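Local coordinates for uncharacterized protein (Eubacterium siraeum, PDB 4OBM), which is of unknown function but belongs to the LytR-CpsA-Psr family, whose members probably transfer glycopolymers from lipid carriers to the bacterial cell wall, at residues E81-L86 and L92-Y97; G113-T118 and E146-Y151; P155-K160 and C166-T171. All blocks are in the same frame, centred on the assembly; numbering follows the deposited sequence.

Contact 1. Residues E81-L86 and L92-Y97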
ATOM      1  N   GLU A  81     -10.598  -9.721  -7.956  1.00 29.81           N
ATOM      2  CA  GLU A  81      -9.914 -10.443  -9.024  1.00 29.60           C
ATOM      3  C   GLU A  81      -8.432 -10.029  -9.091  1.00 31.46           C
ATOM      4  O   GLU A  81      -7.558 -10.894  -9.178  1.00 31.40           O
ATOM      5  CB  GLU A  81     -10.619 -10.230 -10.378  1.00 31.02           C
ATOM      6  CG  GLU A  81     -10.187 -11.199 -11.473  1.00 38.81           C
ATOM      7  CD  GLU A  81     -10.301 -12.677 -11.147  1.00 56.01           C
ATOM      8  OE1 GLU A  81     -11.248 -13.066 -10.423  1.00 51.01           O
ATOM      9  OE2 GLU A  81      -9.437 -13.448 -11.622  1.00 44.63           O
ATOM     10  N   VAL A  82      -8.152  -8.722  -9.024  1.00 26.95           N
ATOM     11  CA  VAL A  82      -6.779  -8.210  -9.014  1.00 26.64           C
ATOM     12  C   VAL A  82      -5.994  -8.886  -7.869  1.00 31.77           C
ATOM     13  O   VAL A  82      -4.900  -9.409  -8.119  1.00 32.69           O
ATOM     14  CB  VAL A  82      -6.735  -6.667  -8.906  1.00 29.44           C
ATOM     15  CG1 VAL A  82      -5.289  -6.161  -8.808  1.00 29.14           C
ATOM     16  CG2 VAL A  82      -7.460  -6.012 -10.077  1.00 28.98           C
ATOM     17  N   ALA A  83      -6.581  -8.898  -6.626  1.00 27.11           N
ATOM     18  CA  ALA A  83      -5.996  -9.478  -5.416  1.00 27.35           C
ATOM     19  C   ALA A  83      -5.767 -10.988  -5.552  1.00 33.61           C
ATOM     20  O   ALA A  83      -4.788 -11.498  -5.002  1.00 33.65           O
ATOM     21  CB  ALA A  83      -6.882  -9.195  -4.221  1.00 27.82           C
ATOM     22  N   LYS A  84      -6.660 -11.697  -6.295  1.00 31.64           N
ATOM     23  CA  LYS A  84      -6.579 -13.150  -6.574  1.00 32.01           C
ATOM     24  C   LYS A  84      -5.386 -13.442  -7.489  1.00 35.35           C
ATOM     25  O   LYS A  84      -4.583 -14.332  -7.193  1.00 34.17           O
ATOM     26  CB  LYS A  84      -7.891 -13.636  -7.215  1.00 34.36           C
ATOM     27  CG  LYS A  84      -7.959 -15.113  -7.548  1.00 47.40           C
ATOM     28  CD  LYS A  84      -9.294 -15.435  -8.206  1.00 58.88           C
ATOM     29  CE  LYS A  84      -9.342 -16.818  -8.805  1.00 68.89           C
ATOM     30  NZ  LYS A  84     -10.593 -17.018  -9.585  1.00 75.53           N
ATOM     31  N   LEU A  85      -5.251 -12.664  -8.571  1.00 32.99           N
ATOM     32  CA  LEU A  85      -4.146 -12.826  -9.531  1.00 34.57           C
ATOM     33  C   LEU A  85      -2.798 -12.486  -8.878  1.00 35.48           C
ATOM     34  O   LEU A  85      -1.823 -13.214  -9.074  1.00 35.26           O
ATOM     35  CB  LEU A  85      -4.380 -11.992 -10.803  1.00 35.01           C
ATOM     36  CG  LEU A  85      -5.599 -12.396 -11.654  1.00 41.35           C
ATOM     37  CD1 LEU A  85      -5.938 -11.329 -12.659  1.00 41.49           C
ATOM     38  CD2 LEU A  85      -5.395 -13.752 -12.347  1.00 45.82           C
ATOM     39  N   LEU A  86      -2.785 -11.454  -8.023  1.00 30.26           N
ATOM     40  CA  LEU A  86      -1.602 -11.053  -7.265  1.00 29.09           C
ATOM     41  C   LEU A  86      -1.248 -12.114  -6.227  1.00 31.61           C
ATOM     42  O   LEU A  86      -0.066 -12.357  -6.008  1.00 30.50           O
ATOM     43  CB  LEU A  86      -1.795  -9.683  -6.593  1.00 27.58           C
ATOM     44  CG  LEU A  86      -1.726  -8.457  -7.510  1.00 31.20           C
ATOM     45  CD1 LEU A  86      -1.919  -7.191  -6.715  1.00 30.58           C
ATOM     46  CD2 LEU A  86      -0.422  -8.398  -8.288  1.00 30.75           C
ATOM     47  N   LEU A  92       1.189 -14.752  -1.604  1.00 28.44           N
ATOM     48  CA  LEU A  92       0.435 -14.041  -0.581  1.00 27.22           C
ATOM     49  C   LEU A  92      -0.989 -14.519  -0.576  1.00 32.74           C
ATOM     50  O   LEU A  92      -1.444 -15.096  -1.567  1.00 33.32           O
ATOM     51  CB  LEU A  92       0.456 -12.514  -0.830  1.00 26.12           C
ATOM     52  CG  LEU A  92       1.782 -11.749  -0.669  1.00 30.36           C
ATOM     53  CD1 LEU A  92       1.628 -10.321  -1.150  1.00 30.08           C
ATOM     54  CD2 LEU A  92       2.264 -11.759   0.777  1.00 32.30           C
ATOM     55  N   SER A  93      -1.708 -14.242   0.525  1.00 29.10           N
ATOM     56  CA  SER A  93      -3.119 -14.558   0.719  1.00 28.39           C
ATOM     57  C   SER A  93      -3.894 -13.221   0.832  1.00 32.22           C
ATOM     58  O   SER A  93      -4.231 -12.795   1.939  1.00 32.53           O
ATOM     59  CB  SER A  93      -3.278 -15.435   1.961  1.00 31.16           C
ATOM     60  OG  SER A  93      -4.638 -15.659   2.289  1.00 39.57           O
ATOM     61  N   ILE A  94      -4.117 -12.538  -0.317  1.00 28.37           N
ATOM     62  CA  ILE A  94      -4.780 -11.214  -0.401  1.00 26.53           C
ATOM     63  C   ILE A  94      -6.263 -11.379  -0.715  1.00 33.08           C
ATOM     64  O   ILE A  94      -6.615 -11.785  -1.819  1.00 35.82           O
ATOM     65  CB  ILE A  94      -4.091 -10.272  -1.455  1.00 27.91           C
ATOM     66  CG1 ILE A  94      -2.546 -10.413  -1.444  1.00 28.43           C
ATOM     67  CG2 ILE A  94      -4.533  -8.801  -1.280  1.00 25.67           C
ATOM     68  CD1 ILE A  94      -1.840 -10.055  -2.733  1.00 26.02           C
ATOM     69  N   ASN A  95      -7.130 -11.064   0.247  1.00 29.84           N
ATOM     70  CA  ASN A  95      -8.587 -11.169   0.093  1.00 29.10           C
ATOM     71  C   ASN A  95      -9.241  -9.807   0.314  1.00 31.59           C
ATOM     72  O   ASN A  95     -10.304  -9.529  -0.246  1.00 30.27           O
ATOM     73  CB  ASN A  95      -9.178 -12.191   1.096  1.00 30.34           C
ATOM     74  CG  ASN A  95      -8.421 -13.498   1.258  1.00 66.40           C
ATOM     75  OD1 ASN A  95      -8.065 -13.898   2.374  1.00 56.29           O
ATOM     76  ND2 ASN A  95      -8.198 -14.223   0.164  1.00 67.21           N
ATOM     77  N   LYS A  96      -8.620  -8.974   1.179  1.00 26.93           N
ATOM     78  CA  LYS A  96      -9.156  -7.674   1.546  1.00 24.98           C
ATOM     79  C   LYS A  96      -8.561  -6.552   0.733  1.00 25.78           C
ATOM     80  O   LYS A  96      -7.404  -6.600   0.284  1.00 22.48           O
ATOM     81  CB  LYS A  96      -8.996  -7.396   3.049  1.00 27.36           C
ATOM     82  CG  LYS A  96      -9.735  -8.376   3.974  1.00 26.99           C
ATOM     83  CD  LYS A  96     -11.219  -8.589   3.606  1.00 27.96           C
ATOM     84  CE  LYS A  96     -11.864  -9.595   4.529  1.00 32.37           C
ATOM     85  NZ  LYS A  96     -13.337  -9.601   4.393  1.00 39.92           N
ATOM     86  N   TYR A  97      -9.397  -5.549   0.490  1.00 22.76           N
ATOM     87  CA  TYR A  97      -8.984  -4.393  -0.294  1.00 22.34           C
ATOM     88  C   TYR A  97      -9.629  -3.123   0.219  1.00 24.63           C
ATOM     89  O   TYR A  97     -10.665  -3.194   0.883  1.00 23.57           O
ATOM     90  CB  TYR A  97      -9.347  -4.596  -1.785  1.00 24.03           C
ATOM     91  CG  TYR A  97     -10.830  -4.730  -2.049  1.00 26.67           C
ATOM     92  CD1 TYR A  97     -11.641  -3.603  -2.199  1.00 27.28           C
ATOM     93  CD2 TYR A  97     -11.418  -5.981  -2.202  1.00 28.36           C
ATOM     94  CE1 TYR A  97     -13.012  -3.723  -2.400  1.00 26.85           C
ATOM     95  CE2 TYR A  97     -12.781  -6.113  -2.443  1.00 30.40           C
ATOM     96  CZ  TYR A  97     -13.574  -4.980  -2.553  1.00 39.12           C
ATOM     97  OH  TYR A  97     -14.920  -5.127  -2.788  1.00 42.32           O
TER

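Contact 2. Residues G113-T118 and E146-Y151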
ATOM      1  N   GLY A 113      -2.483  12.794   9.975  1.00 22.33           N
ATOM      2  CA  GLY A 113      -1.452  13.806  10.199  1.00 21.03           C
ATOM      3  C   GLY A 113      -0.648  14.081   8.952  1.00 24.42           C
ATOM      4  O   GLY A 113      -0.776  13.359   7.958  1.00 21.98           O
ATOM      5  N   ASN A 114       0.172  15.141   9.005  1.00 22.50           N
ATOM      6  CA  ASN A 114       1.054  15.597   7.933  1.00 21.93           C
ATOM      7  C   ASN A 114       2.289  14.704   7.764  1.00 29.68           C
ATOM      8  O   ASN A 114       2.704  14.043   8.708  1.00 30.13           O
ATOM      9  CB  ASN A 114       1.531  17.003   8.237  1.00 20.46           C
ATOM     10  CG  ASN A 114       0.460  18.051   8.384  1.00 38.15           C
ATOM     11  OD1 ASN A 114      -0.586  18.020   7.724  1.00 30.75           O
ATOM     12  ND2 ASN A 114       0.732  19.038   9.220  1.00 29.22           N
ATOM     13  N   THR A 115       2.908  14.728   6.576  1.00 28.02           N
ATOM     14  CA  THR A 115       4.137  13.975   6.327  1.00 27.92           C
ATOM     15  C   THR A 115       5.237  14.941   5.856  1.00 31.97           C
ATOM     16  O   THR A 115       4.977  15.840   5.044  1.00 32.19           O
ATOM     17  CB  THR A 115       3.893  12.823   5.328  1.00 31.47           C
ATOM     18  OG1 THR A 115       2.736  12.089   5.727  1.00 30.04           O
ATOM     19  CG2 THR A 115       5.064  11.860   5.255  1.00 26.64           C
ATOM     20  N   THR A 116       6.455  14.751   6.374  1.00 28.48           N
ATOM     21  CA  THR A 116       7.636  15.534   6.013  1.00 28.89           C
ATOM     22  C   THR A 116       8.405  14.753   4.932  1.00 33.07           C
ATOM     23  O   THR A 116       8.819  13.620   5.166  1.00 33.74           O
ATOM     24  CB  THR A 116       8.462  15.859   7.256  1.00 34.12           C
ATOM     25  OG1 THR A 116       7.724  16.792   8.039  1.00 36.31           O
ATOM     26  CG2 THR A 116       9.811  16.445   6.922  1.00 30.23           C
ATOM     27  N   LEU A 117       8.551  15.350   3.744  1.00 29.30           N
ATOM     28  CA  LEU A 117       9.207  14.707   2.594  1.00 28.95           C
ATOM     29  C   LEU A 117      10.261  15.592   1.974  1.00 31.04           C
ATOM     30  O   LEU A 117      10.078  16.810   1.884  1.00 29.59           O
ATOM     31  CB  LEU A 117       8.178  14.331   1.501  1.00 28.56           C
ATOM     32  CG  LEU A 117       6.909  13.589   1.941  1.00 32.97           C
ATOM     33  CD1 LEU A 117       5.800  13.751   0.916  1.00 32.11           C
ATOM     34  CD2 LEU A 117       7.205  12.124   2.230  1.00 35.91           C
ATOM     35  N   THR A 118      11.335  14.962   1.477  1.00 28.51           N
ATOM     36  CA  THR A 118      12.408  15.652   0.767  1.00 29.16           C
ATOM     37  C   THR A 118      12.123  15.550  -0.735  1.00 32.34           C
ATOM     38  O   THR A 118      12.226  14.466  -1.314  1.00 31.03           O
ATOM     39  CB  THR A 118      13.788  15.089   1.157  1.00 35.42           C
ATOM     40  OG1 THR A 118      13.964  15.257   2.561  1.00 39.99           O
ATOM     41  CG2 THR A 118      14.935  15.787   0.419  1.00 32.63           C
ATOM     42  N   GLU A 146      -4.040  17.853   1.148  1.00 27.61           N
ATOM     43  CA  GLU A 146      -4.202  18.207  -0.264  1.00 28.14           C
ATOM     44  C   GLU A 146      -2.860  18.292  -1.023  1.00 30.21           C
ATOM     45  O   GLU A 146      -2.815  17.933  -2.195  1.00 29.02           O
ATOM     46  CB  GLU A 146      -4.976  19.527  -0.420  1.00 30.41           C
ATOM     47  CG  GLU A 146      -6.449  19.401  -0.066  1.00 39.93           C
ATOM     48  CD  GLU A 146      -7.251  20.684  -0.138  1.00 68.23           C
ATOM     49  OE1 GLU A 146      -7.222  21.356  -1.194  1.00 72.81           O
ATOM     50  OE2 GLU A 146      -7.942  20.999   0.856  1.00 69.09           O
ATOM     51  N   GLN A 147      -1.784  18.749  -0.359  1.00 27.10           N
ATOM     52  CA  GLN A 147      -0.438  18.863  -0.949  1.00 26.88           C
ATOM     53  C   GLN A 147       0.122  17.487  -1.165  1.00 29.65           C
ATOM     54  O   GLN A 147       0.740  17.227  -2.199  1.00 29.85           O
ATOM     55  CB  GLN A 147       0.503  19.666  -0.036  1.00 28.89           C
ATOM     56  CG  GLN A 147       0.049  21.092   0.234  1.00 32.16           C
ATOM     57  CD  GLN A 147       0.990  21.835   1.151  1.00 44.00           C
ATOM     58  OE1 GLN A 147       1.536  21.292   2.127  1.00 35.98           O
ATOM     59  NE2 GLN A 147       1.129  23.127   0.898  1.00 30.42           N
HETATM   60  N   MSE A 148      -0.116  16.611  -0.149  1.00 23.51           N
HETATM   61  CA  MSE A 148       0.310  15.228  -0.126  0.70 20.13           C
HETATM   62  C   MSE A 148      -0.344  14.457  -1.279  1.00 26.15           C
HETATM   63  O   MSE A 148       0.356  13.741  -1.997  1.00 26.52           O
HETATM   64  CB  MSE A 148      -0.076  14.646   1.234  0.70 20.12           C
HETATM   65  CG  MSE A 148       0.218  13.208   1.386  0.70 23.02           C
HETATM   66 SE   MSE A 148       2.034  12.946   1.855  0.52 26.39          SE
HETATM   67  CE  MSE A 148       1.750  11.246   2.559  0.70 22.26           C
ATOM     68  N   TYR A 149      -1.680  14.625  -1.461  1.00 23.62           N
ATOM     69  CA  TYR A 149      -2.475  13.985  -2.518  1.00 23.59           C
ATOM     70  C   TYR A 149      -1.971  14.424  -3.924  1.00 29.18           C
ATOM     71  O   TYR A 149      -1.694  13.556  -4.750  1.00 29.12           O
ATOM     72  CB  TYR A 149      -3.993  14.280  -2.354  1.00 24.19           C
ATOM     73  CG  TYR A 149      -4.831  13.483  -3.328  1.00 25.49           C
ATOM     74  CD1 TYR A 149      -5.249  12.192  -3.020  1.00 27.08           C
ATOM     75  CD2 TYR A 149      -5.101  13.968  -4.608  1.00 25.61           C
ATOM     76  CE1 TYR A 149      -5.925  11.408  -3.956  1.00 25.86           C
ATOM     77  CE2 TYR A 149      -5.755  13.187  -5.554  1.00 25.96           C
ATOM     78  CZ  TYR A 149      -6.161  11.904  -5.225  1.00 30.26           C
ATOM     79  OH  TYR A 149      -6.854  11.146  -6.132  1.00 29.53           O
ATOM     80  N   ALA A 150      -1.841  15.751  -4.175  1.00 25.33           N
ATOM     81  CA  ALA A 150      -1.371  16.321  -5.454  1.00 24.65           C
ATOM     82  C   ALA A 150       0.034  15.815  -5.844  1.00 28.98           C
ATOM     83  O   ALA A 150       0.260  15.460  -7.004  1.00 27.78           O
ATOM     84  CB  ALA A 150      -1.381  17.838  -5.390  1.00 25.21           C
ATOM     85  N   TYR A 151       0.955  15.743  -4.874  1.00 26.59           N
ATOM     86  CA  TYR A 151       2.317  15.221  -5.088  1.00 25.97           C
ATOM     87  C   TYR A 151       2.279  13.744  -5.513  1.00 27.32           C
ATOM     88  O   TYR A 151       2.948  13.352  -6.455  1.00 26.40           O
ATOM     89  CB  TYR A 151       3.175  15.391  -3.795  1.00 26.68           C
ATOM     90  CG  TYR A 151       4.656  15.047  -3.912  1.00 28.10           C
ATOM     91  CD1 TYR A 151       5.353  15.252  -5.102  1.00 30.20           C
ATOM     92  CD2 TYR A 151       5.375  14.590  -2.807  1.00 28.75           C
ATOM     93  CE1 TYR A 151       6.714  14.969  -5.205  1.00 31.00           C
ATOM     94  CE2 TYR A 151       6.741  14.312  -2.897  1.00 29.63           C
ATOM     95  CZ  TYR A 151       7.405  14.496  -4.101  1.00 36.55           C
ATOM     96  OH  TYR A 151       8.744  14.216  -4.211  1.00 37.82           O
TER

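Contact 3. Residues P155-K160 and C166-T171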
ATOM      1  N   PRO A 155       0.578  13.327 -12.898  1.00 31.34           N
ATOM      2  CA  PRO A 155       0.604  12.476 -14.104  1.00 32.31           C
ATOM      3  C   PRO A 155       2.002  12.365 -14.734  1.00 39.15           C
ATOM      4  O   PRO A 155       2.257  11.428 -15.497  1.00 39.54           O
ATOM      5  CB  PRO A 155      -0.382  13.180 -15.048  1.00 34.27           C
ATOM      6  CG  PRO A 155      -1.191  14.117 -14.169  1.00 37.71           C
ATOM      7  CD  PRO A 155      -0.227  14.546 -13.115  1.00 33.05           C
ATOM      8  N   ASP A 156       2.905  13.318 -14.399  1.00 36.52           N
ATOM      9  CA  ASP A 156       4.278  13.397 -14.892  1.00 36.94           C
ATOM     10  C   ASP A 156       5.194  14.104 -13.894  1.00 38.09           C
ATOM     11  O   ASP A 156       4.956  15.266 -13.533  1.00 35.73           O
ATOM     12  CB  ASP A 156       4.327  14.114 -16.256  1.00 40.21           C
ATOM     13  CG  ASP A 156       5.690  14.109 -16.919  1.00 55.79           C
ATOM     14  OD1 ASP A 156       6.259  13.009 -17.102  1.00 57.61           O
ATOM     15  OD2 ASP A 156       6.181  15.203 -17.273  1.00 66.08           O
ATOM     16  N   TYR A 157       6.271  13.402 -13.500  1.00 34.76           N
ATOM     17  CA  TYR A 157       7.296  13.879 -12.578  1.00 35.34           C
ATOM     18  C   TYR A 157       8.552  14.432 -13.316  1.00 41.80           C
ATOM     19  O   TYR A 157       9.546  14.784 -12.666  1.00 41.09           O
ATOM     20  CB  TYR A 157       7.700  12.735 -11.622  1.00 36.11           C
ATOM     21  CG  TYR A 157       6.594  12.320 -10.674  1.00 36.98           C
ATOM     22  CD1 TYR A 157       6.324  13.052  -9.521  1.00 38.32           C
ATOM     23  CD2 TYR A 157       5.816  11.196 -10.928  1.00 37.45           C
ATOM     24  CE1 TYR A 157       5.287  12.696  -8.664  1.00 36.99           C
ATOM     25  CE2 TYR A 157       4.786  10.817 -10.064  1.00 37.64           C
ATOM     26  CZ  TYR A 157       4.521  11.576  -8.936  1.00 39.59           C
ATOM     27  OH  TYR A 157       3.506  11.217  -8.081  1.00 34.63           O
ATOM     28  N   GLY A 158       8.494  14.488 -14.649  1.00 40.32           N
ATOM     29  CA  GLY A 158       9.602  14.933 -15.494  1.00 41.33           C
ATOM     30  C   GLY A 158      10.761  13.951 -15.502  1.00 45.71           C
ATOM     31  O   GLY A 158      11.919  14.355 -15.640  1.00 46.41           O
ATOM     32  N   VAL A 159      10.459  12.648 -15.319  1.00 41.34           N
ATOM     33  CA  VAL A 159      11.440  11.555 -15.270  1.00 41.24           C
ATOM     34  C   VAL A 159      11.072  10.515 -16.343  1.00 45.64           C
ATOM     35  O   VAL A 159       9.887  10.209 -16.505  1.00 46.58           O
ATOM     36  CB  VAL A 159      11.494  10.918 -13.842  1.00 45.00           C
ATOM     37  CG1 VAL A 159      12.586   9.860 -13.737  1.00 45.29           C
ATOM     38  CG2 VAL A 159      11.687  11.975 -12.752  1.00 44.78           C
ATOM     39  N   LYS A 160      12.069   9.956 -17.058  1.00 41.87           N
ATOM     40  CA  LYS A 160      11.835   8.916 -18.074  1.00 41.72           C
ATOM     41  C   LYS A 160      11.321   7.619 -17.390  1.00 44.81           C
ATOM     42  O   LYS A 160      10.349   7.022 -17.862  1.00 44.57           O
ATOM     43  CB  LYS A 160      13.117   8.668 -18.906  1.00 44.32           C
ATOM     44  CG  LYS A 160      13.254   7.289 -19.583  1.00 53.64           C
ATOM     45  CD  LYS A 160      12.583   7.202 -20.951  1.00 56.21           C
ATOM     46  CE  LYS A 160      13.089   6.012 -21.728  1.00 60.92           C
ATOM     47  NZ  LYS A 160      12.312   5.783 -22.973  1.00 66.26           N
ATOM     48  N   CYS A 166       5.538   4.824  -9.047  1.00 28.16           N
ATOM     49  CA  CYS A 166       5.457   3.695  -8.115  1.00 28.17           C
ATOM     50  C   CYS A 166       6.454   3.881  -6.979  1.00 30.54           C
ATOM     51  O   CYS A 166       6.115   3.644  -5.822  1.00 29.73           O
ATOM     52  CB  CYS A 166       5.705   2.378  -8.848  1.00 28.84           C
ATOM     53  SG  CYS A 166       4.395   1.921 -10.004  1.00 33.10           S
ATOM     54  N   LYS A 167       7.697   4.264  -7.334  1.00 27.06           N
ATOM     55  CA  LYS A 167       8.813   4.512  -6.429  1.00 26.18           C
ATOM     56  C   LYS A 167       8.472   5.672  -5.502  1.00 28.76           C
ATOM     57  O   LYS A 167       8.695   5.570  -4.304  1.00 28.50           O
ATOM     58  CB  LYS A 167      10.109   4.785  -7.222  1.00 28.36           C
ATOM     59  CG  LYS A 167      10.691   3.533  -7.837  1.00 29.03           C
ATOM     60  CD  LYS A 167      11.679   3.811  -8.955  1.00 33.35           C
ATOM     61  CE  LYS A 167      12.249   2.514  -9.491  1.00 36.35           C
ATOM     62  NZ  LYS A 167      13.405   2.746 -10.403  1.00 44.83           N
ATOM     63  N   LEU A 168       7.877   6.744  -6.051  1.00 25.68           N
ATOM     64  CA  LEU A 168       7.462   7.926  -5.293  1.00 25.21           C
ATOM     65  C   LEU A 168       6.341   7.547  -4.337  1.00 28.39           C
ATOM     66  O   LEU A 168       6.430   7.846  -3.146  1.00 27.98           O
ATOM     67  CB  LEU A 168       7.015   9.053  -6.271  1.00 25.29           C
ATOM     68  CG  LEU A 168       6.829  10.491  -5.751  1.00 29.50           C
ATOM     69  CD1 LEU A 168       5.422  10.735  -5.227  1.00 29.40           C
ATOM     70  CD2 LEU A 168       7.967  10.932  -4.808  1.00 30.39           C
ATOM     71  N   ASN A 169       5.305   6.841  -4.846  1.00 24.35           N
ATOM     72  CA  ASN A 169       4.192   6.409  -4.024  1.00 23.53           C
ATOM     73  C   ASN A 169       4.664   5.475  -2.897  1.00 28.45           C
ATOM     74  O   ASN A 169       4.291   5.700  -1.738  1.00 27.69           O
ATOM     75  CB  ASN A 169       3.118   5.763  -4.891  1.00 24.90           C
ATOM     76  CG  ASN A 169       2.130   6.751  -5.470  1.00 34.63           C
ATOM     77  OD1 ASN A 169       0.935   6.670  -5.207  1.00 33.03           O
ATOM     78  ND2 ASN A 169       2.598   7.751  -6.218  1.00 17.89           N
ATOM     79  N   ALA A 170       5.533   4.480  -3.205  1.00 25.49           N
ATOM     80  CA  ALA A 170       6.060   3.562  -2.181  1.00 25.63           C
ATOM     81  C   ALA A 170       6.736   4.320  -1.018  1.00 30.81           C
ATOM     82  O   ALA A 170       6.404   4.092   0.144  1.00 31.57           O
ATOM     83  CB  ALA A 170       7.043   2.580  -2.812  1.00 26.48           C
ATOM     84  N   THR A 171       7.627   5.258  -1.360  1.00 26.83           N
ATOM     85  CA  THR A 171       8.450   6.076  -0.484  1.00 26.55           C
ATOM     86  C   THR A 171       7.600   7.040   0.343  1.00 29.22           C
ATOM     87  O   THR A 171       7.771   7.097   1.551  1.00 29.39           O
ATOM     88  CB  THR A 171       9.470   6.837  -1.369  1.00 36.26           C
ATOM     89  OG1 THR A 171      10.283   5.885  -2.051  1.00 38.10           O
ATOM     90  CG2 THR A 171      10.352   7.783  -0.579  1.00 38.29           C
TER

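Contact 1. Residues E81-L86 and L92-Y97
Ile94, on the strand that follows helix 70-90, meets Ala83 and Leu86 on successive turns of that helix, and its branches divide the work between them. The CB of Ile94 starts the contact close to the backbone of the helix, 3.8 Å from the O of Ala83. From there the side chain forks. The CG2 branch, anti to the backbone N, settles on the methyl of Ala83, with Ile94 CG2 3.8 Å from Ala83 CB. The other arm, CG1, lies anti to the carbonyl carbon (chi1 -39°) and carries the tip one turn further along, where Ile94 CD1 rests 3.9 Å from Leu86 CB. The main chain comes close as well: the O of Ile94 lies 3.5 Å from Ala83 CB, so a small residue on the helix lets the strand approach to 7.3 Å between the local axes. Just beyond the segment, the hydroxyl of Ser87 bridges the two elements, accepting from the N of Ile94 and binding the O of Ala83. Leu86 also packs on Leu27 and Thr43 of strands 24-30 and 40-47. With directions 148° apart, helix and strand run roughly antiparallel, forming the second half of a beta-alpha-beta crossover that joins the parallel strands 52-58 and 94-100 of the central mixed sheet.

Contact 2. Residues G113-T118 and E146-Y151
Leu117 sends its CD1 methyl into the angle between two residues of helix 145-152, Met148 and Tyr151, which stand one turn apart and point at the same strand. Toward Tyr151 the approach is to the rim of the ring and in its plane, with Leu117 CD1 3.8 Å from Tyr151 CD2 and slightly farther from CE2. Toward Met148, a selenomethionine here, the same methyl lies 4.0 Å from SE, the two side chains crossing at about a right angle. Two residues back along the strand, Thr115 offers the same side to the helix: its CB is 3.9 Å from Met148 SE, and its OG1 is 3.4 Å from Met148 CE, a packing contact of hydroxyl and methyl. The bend in the selenomethionine chain (chi2 82°) leaves SE near both Leu117 and Thr115 and turns CE to Thr115. Met148 has two conformers, so its contacts, taken from one of them, are tentative.

A second shell surrounds these groups. Strand 141-143 pairs with the strand of Thr115 and Leu117 through backbone hydrogen bonds, and its Phe143 both touches Leu117 and meets the ring of Tyr151, the ring planes only about 20° apart. Met148 packs further on Phe109 and Val172, while Thr115 reaches Phe176.

The local axes pass 10.4 Å apart at 42°, a separation spanned by these side chains. Helix 145-152 thus packs beside the two-stranded antiparallel sheet of 115-119 and 141-143, bordered by helix 102-112 through Phe109 and by helix 164-181 through Val172 and Leu168, while Phe176 of the same helix meets the strand.

Contact 3. Residues P155-K160 and C166-T171
Tyr157 swings its CG anti to the carbonyl carbon (chi1 -67°) and Leu168 holds its own CG anti to the backbone N (chi1 -167°), and these two torsions bring the phenol end of one against the isobutyl group of the other. The setting is the connection between two consecutive helices: Tyr157 belongs to the loop that leaves helix 145-152, and Leu168 to the first turns of helix 164-181. The two side chains cross at a slant. Leu168 CD1 comes 3.5 Å from Tyr157 OH and 3.9 Å from Tyr157 CZ, while Leu168 CG lies 4.0 Å from Tyr157 CE1.

The hydroxyl finds its polar partner elsewhere, donating to the O of Tyr151 at the end of the preceding helix. Asn169 works in a similar direction, for its ND2 binds the O of Leu152, so that the loop residue and the second helix both grip the last carbonyls of the first helix; at 4.0 Å, Asn169 ND2 merely neighbours Tyr157 OH, with ring and amide planes nearly perpendicular. Tyr164 adds an edge-to-face ring contact to Tyr157. A phenylalanine in place of Tyr157 would lack the hydroxyl, which would probably leave the O of Tyr151 without this donor and the loop more loosely tied to the helix before it.

Along helix 164-181 itself, the O of Lys167 takes two donors from one residue, approached from opposite faces of its plane: Thr171 N at 3.1 Å and Thr171 OG1, whose bond to Lys167 O measures 2.8 Å with a C=O...donor angle of 153°.

The three contacts follow one another along the chain, each closing before the next opens. Contact 1 belongs to the central mixed sheet and the helix laid against it, whereas contact 2 lies on the opposite side of the chain's centre, about 28 Å away between centres, on a small antiparallel sheet. Contact 3 is about 24 Å from contact 1, centre to centre, and does not touch it. Contacts 2 and 3, with centres about 14 Å apart, do meet: they draw on the consecutive helices 145-152 and 164-181, and Tyr151 OH packs 3.4 Å from Leu168 CD2. Ala170 of helix 164-181 also touches Phe230 on strand 228-230, an outermost strand of contact 1's mixed sheet.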